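Local coordinates for biogenic amine-binding protein (Rhodnius prolixus, PDB 4GE1) that binds biogenic amines such as serotonin and norepinephrine in the saliva of a blood-feeding insect, probably sequestering these host mediators during feeding, at residues A[54-60]-A[73-79]. Residues are numbered along the deposited sequence.
Sequences GKIKEVF and DISFAKV. With TSS (2-(1H-indol-3-yl)ethanamine), chain E.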
ATOM      1  N   GLY A  54     -11.600  16.439  -2.967  1.00 57.02           N
ATOM      2  CA  GLY A  54     -10.970  15.961  -1.750  1.00 62.72           C
ATOM      3  C   GLY A  54     -10.966  14.449  -1.576  1.00 57.90           C
ATOM      4  O   GLY A  54     -10.605  13.942  -0.513  1.00 58.27           O
ATOM      5  N   LYS A  55     -11.370  13.725  -2.613  1.00 52.79           N
ATOM      6  CA  LYS A  55     -11.355  12.266  -2.570  1.00 49.85           C
ATOM      7  C   LYS A  55      -9.966  11.707  -2.873  1.00 44.83           C
ATOM      8  O   LYS A  55      -9.271  12.181  -3.775  1.00 41.12           O
ATOM      9  CB  LYS A  55     -12.379  11.683  -3.551  1.00 55.23           C
ATOM     10  CG  LYS A  55     -13.835  11.992  -3.204  1.00 60.52           C
ATOM     11  CD  LYS A  55     -14.791  11.357  -4.211  1.00 59.07           C
ATOM     12  CE  LYS A  55     -16.248  11.526  -3.786  1.00 68.10           C
ATOM     13  NZ  LYS A  55     -17.052  12.370  -4.730  1.00 62.10           N
ATOM     14  N   ILE A  56      -9.557  10.701  -2.109  1.00 47.12           N
ATOM     15  CA  ILE A  56      -8.343   9.959  -2.436  1.00 44.20           C
ATOM     16  C   ILE A  56      -8.729   8.550  -2.858  1.00 39.58           C
ATOM     17  O   ILE A  56      -9.565   7.910  -2.226  1.00 41.44           O
ATOM     18  CB  ILE A  56      -7.330   9.939  -1.266  1.00 44.15           C
ATOM     19  CG1 ILE A  56      -6.762  11.341  -1.029  1.00 42.53           C
ATOM     20  CG2 ILE A  56      -6.187   8.978  -1.551  1.00 49.80           C
ATOM     21  CD1 ILE A  56      -7.604  12.180  -0.127  1.00 53.39           C
ATOM     22  N   LYS A  57      -8.131   8.071  -3.939  1.00 39.00           N
ATOM     23  CA  LYS A  57      -8.507   6.781  -4.493  1.00 37.46           C
ATOM     24  C   LYS A  57      -7.240   6.024  -4.808  1.00 36.91           C
ATOM     25  O   LYS A  57      -6.332   6.583  -5.407  1.00 29.00           O
ATOM     26  CB  LYS A  57      -9.334   6.983  -5.766  1.00 43.20           C
ATOM     27  CG  LYS A  57      -9.839   5.696  -6.401  1.00 41.73           C
ATOM     28  CD  LYS A  57     -10.960   6.015  -7.384  1.00 43.32           C
ATOM     29  CE  LYS A  57     -11.564   4.768  -7.993  1.00 38.75           C
ATOM     30  NZ  LYS A  57     -12.669   5.144  -8.930  1.00 49.44           N
ATOM     31  N   GLU A  58      -7.161   4.761  -4.385  1.00 31.31           N
ATOM     32  CA  GLU A  58      -5.934   3.992  -4.571  1.00 31.24           C
ATOM     33  C   GLU A  58      -6.253   2.594  -5.084  1.00 26.57           C
ATOM     34  O   GLU A  58      -6.961   1.835  -4.426  1.00 28.27           O
ATOM     35  CB  GLU A  58      -5.144   3.904  -3.263  1.00 34.98           C
ATOM     36  CG  GLU A  58      -5.075   5.211  -2.479  1.00 33.99           C
ATOM     37  CD  GLU A  58      -4.204   5.102  -1.235  1.00 33.09           C
ATOM     38  OE1 GLU A  58      -2.968   4.986  -1.379  1.00 34.92           O
ATOM     39  OE2 GLU A  58      -4.762   5.131  -0.116  1.00 35.75           O
ATOM     40  N   VAL A  59      -5.738   2.272  -6.267  1.00 24.52           N
ATOM     41  CA  VAL A  59      -6.074   1.014  -6.916  1.00 24.92           C
ATOM     42  C   VAL A  59      -4.873   0.086  -6.963  1.00 18.98           C
ATOM     43  O   VAL A  59      -3.813   0.466  -7.467  1.00 23.60           O
ATOM     44  CB  VAL A  59      -6.604   1.238  -8.341  1.00 28.76           C
ATOM     45  CG1 VAL A  59      -6.832  -0.096  -9.031  1.00 30.00           C
ATOM     46  CG2 VAL A  59      -7.897   2.045  -8.306  1.00 25.30           C
ATOM     47  N   PHE A  60      -5.047  -1.123  -6.429  1.00 25.93           N
ATOM     48  CA  PHE A  60      -3.947  -2.082  -6.307  1.00 24.44           C
ATOM     49  C   PHE A  60      -4.075  -3.251  -7.286  1.00 26.48           C
ATOM     50  O   PHE A  60      -5.150  -3.826  -7.447  1.00 27.77           O
ATOM     51  CB  PHE A  60      -3.870  -2.642  -4.880  1.00 27.07           C
ATOM     52  CG  PHE A  60      -3.612  -1.596  -3.812  1.00 29.66           C
ATOM     53  CD1 PHE A  60      -4.648  -0.830  -3.307  1.00 23.15           C
ATOM     54  CD2 PHE A  60      -2.340  -1.416  -3.285  1.00 28.38           C
ATOM     55  CE1 PHE A  60      -4.418   0.119  -2.316  1.00 28.25           C
ATOM     56  CE2 PHE A  60      -2.100  -0.462  -2.290  1.00 30.48           C
ATOM     57  CZ  PHE A  60      -3.136   0.301  -1.811  1.00 21.88           C
ATOM     58  N   ASP A  73      -7.706  -4.580  -5.381  1.00 27.91           N
ATOM     59  CA  ASP A  73      -8.431  -3.900  -4.308  1.00 28.21           C
ATOM     60  C   ASP A  73      -8.306  -2.388  -4.447  1.00 28.13           C
ATOM     61  O   ASP A  73      -7.424  -1.884  -5.151  1.00 26.68           O
ATOM     62  CB  ASP A  73      -8.024  -4.399  -2.899  1.00 21.67           C
ATOM     63  CG  ASP A  73      -6.547  -4.236  -2.606  1.00 31.64           C
ATOM     64  OD1 ASP A  73      -5.782  -5.188  -2.880  1.00 30.16           O
ATOM     65  OD2 ASP A  73      -6.148  -3.176  -2.063  1.00 29.83           O
ATOM     66  N   ILE A  74      -9.215  -1.665  -3.808  1.00 28.91           N
ATOM     67  CA  ILE A  74      -9.232  -0.216  -3.949  1.00 33.00           C
ATOM     68  C   ILE A  74      -9.474   0.440  -2.612  1.00 32.65           C
ATOM     69  O   ILE A  74     -10.412   0.078  -1.899  1.00 33.17           O
ATOM     70  CB  ILE A  74     -10.339   0.245  -4.917  1.00 27.71           C
ATOM     71  CG1 ILE A  74     -10.253  -0.531  -6.240  1.00 28.79           C
ATOM     72  CG2 ILE A  74     -10.253   1.754  -5.142  1.00 31.03           C
ATOM     73  CD1 ILE A  74     -11.444  -0.292  -7.173  1.00 34.18           C
ATOM     74  N   SER A  75      -8.635   1.413  -2.280  1.00 29.30           N
ATOM     75  CA  SER A  75      -8.853   2.206  -1.079  1.00 36.45           C
ATOM     76  C   SER A  75      -9.528   3.521  -1.418  1.00 38.26           C
ATOM     77  O   SER A  75      -9.097   4.236  -2.333  1.00 36.19           O
ATOM     78  CB  SER A  75      -7.539   2.485  -0.357  1.00 30.57           C
ATOM     79  OG  SER A  75      -6.985   1.294   0.148  1.00 34.79           O
ATOM     80  N   PHE A  76     -10.582   3.836  -0.670  1.00 37.04           N
ATOM     81  CA  PHE A  76     -11.271   5.111  -0.808  1.00 39.99           C
ATOM     82  C   PHE A  76     -11.133   5.876   0.499  1.00 44.98           C
ATOM     83  O   PHE A  76     -11.407   5.333   1.576  1.00 42.50           O
ATOM     84  CB  PHE A  76     -12.760   4.905  -1.080  1.00 42.98           C
ATOM     85  CG  PHE A  76     -13.054   4.032  -2.262  1.00 43.24           C
ATOM     86  CD1 PHE A  76     -13.065   2.652  -2.136  1.00 38.25           C
ATOM     87  CD2 PHE A  76     -13.354   4.593  -3.496  1.00 41.30           C
ATOM     88  CE1 PHE A  76     -13.355   1.840  -3.224  1.00 37.70           C
ATOM     89  CE2 PHE A  76     -13.642   3.793  -4.592  1.00 41.87           C
ATOM     90  CZ  PHE A  76     -13.642   2.412  -4.458  1.00 38.95           C
ATOM     91  N   ALA A  77     -10.708   7.131   0.409  1.00 37.52           N
ATOM     92  CA  ALA A  77     -10.645   7.991   1.584  1.00 39.31           C
ATOM     93  C   ALA A  77     -10.959   9.419   1.191  1.00 42.36           C
ATOM     94  O   ALA A  77     -11.142   9.730   0.008  1.00 40.08           O
ATOM     95  CB  ALA A  77      -9.278   7.916   2.233  1.00 31.37           C
ATOM     96  N   LYS A  78     -11.033  10.277   2.201  1.00 44.38           N
ATOM     97  CA  LYS A  78     -11.222  11.699   1.997  1.00 53.71           C
ATOM     98  C   LYS A  78     -10.202  12.430   2.844  1.00 49.84           C
ATOM     99  O   LYS A  78      -9.700  11.887   3.827  1.00 47.72           O
ATOM    100  CB  LYS A  78     -12.643  12.122   2.375  1.00 62.94           C
ATOM    101  CG  LYS A  78     -13.724  11.385   1.599  1.00 68.65           C
ATOM    102  CD  LYS A  78     -15.122  11.859   1.967  1.00 73.38           C
ATOM    103  CE  LYS A  78     -15.563  13.023   1.103  1.00 76.39           C
ATOM    104  NZ  LYS A  78     -17.000  13.343   1.329  1.00 88.94           N
ATOM    105  N   VAL A  79      -9.897  13.659   2.450  1.00 44.07           N
ATOM    106  CA  VAL A  79      -8.914  14.476   3.142  1.00 47.68           C
ATOM    107  C   VAL A  79      -9.247  14.627   4.624  1.00 53.67           C
ATOM    108  O   VAL A  79      -8.349  14.778   5.453  1.00 64.79           O
ATOM    109  CB  VAL A  79      -8.787  15.874   2.474  1.00 56.19           C
ATOM    110  CG1 VAL A  79      -7.988  16.834   3.348  1.00 62.27           C
ATOM    111  CG2 VAL A  79      -8.150  15.741   1.113  1.00 48.54           C
TER
HETATM  112  N1  TSS E 201      -3.761  -2.970  -0.852  1.00 34.81           N
HETATM  113  CA  TSS E 201      -3.939  -3.330   0.534  1.00 33.03           C
HETATM  114  CB  TSS E 201      -2.745  -3.208   1.428  1.00 28.36           C
HETATM  115  CG  TSS E 201      -1.816  -2.058   1.199  1.00 22.27           C
HETATM  116  CD1 TSS E 201      -0.524  -2.126   0.697  1.00 26.25           C
HETATM  117  NE1 TSS E 201      -0.001  -0.883   0.652  1.00 28.66           N
HETATM  118  CE2 TSS E 201      -0.935   0.024   1.108  1.00 29.18           C
HETATM  119  CD2 TSS E 201      -2.063  -0.674   1.457  1.00 23.34           C
HETATM  120  CZ2 TSS E 201      -0.893   1.438   1.247  1.00 31.48           C
HETATM  121  CH2 TSS E 201      -1.995   2.120   1.755  1.00 29.68           C
HETATM  122  CZ3 TSS E 201      -3.143   1.409   2.111  1.00 33.62           C
HETATM  123  CE3 TSS E 201      -3.186   0.018   1.966  1.00 23.18           C
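A lipocalin barrel illustrates how alternation along an antiparallel beta hairpin sorts side chains between a ligand-binding interior and an outer surface, and strands 55-64 and 69-78, adjacent in this barrel, show it well. Pairing starts at Gly-54, whose O accepts a hydrogen bond from Val-79 N (3.1 Å); its positive phi suits a residue without a side chain. Lys-55 then faces Lys-78 as a non-hydrogen-bonded pair on the outer side. At Ile-56 the peptides close a two-bond ring with Ala-77 (Ile-56 N to Ala-77 O 2.8 Å, Ala-77 N to Ile-56 O 3.0 Å), while Ile-56 CD1 turns back to Val-79 CG2 at 3.8 Å. Lys-57, on the outer face again, lays its aliphatic chain near the Phe-76 ring (CE to CE2 4.1 Å) and carries its ammonium to a salt bridge with Glu-196. Glu-58 repeats the paired bonding, now with Ser-75, and points inward, where its carboxylate meets His-48 and the pocket residue Tyr-89; Ser-75 OG is held by Asn-93. Val-59 touches Ile-74 (CG2 to CG2, 4.0 Å) on the outer face, beneath helix 181-189. At Phe-60, paired with Asp-73, the inward face reaches the binding site: Phe-60 N donates to Asp-73 O at 2.8 Å, whereas the return bond is weak. Tryptamine sets its amine over a face of the Phe-60 ring, and the ligand is also hydrogen-bonded to Gln-139; Asp-73 accepts a hydrogen bond from that amine, TSS N1 to Asp-73 OD2, 2.7 Å.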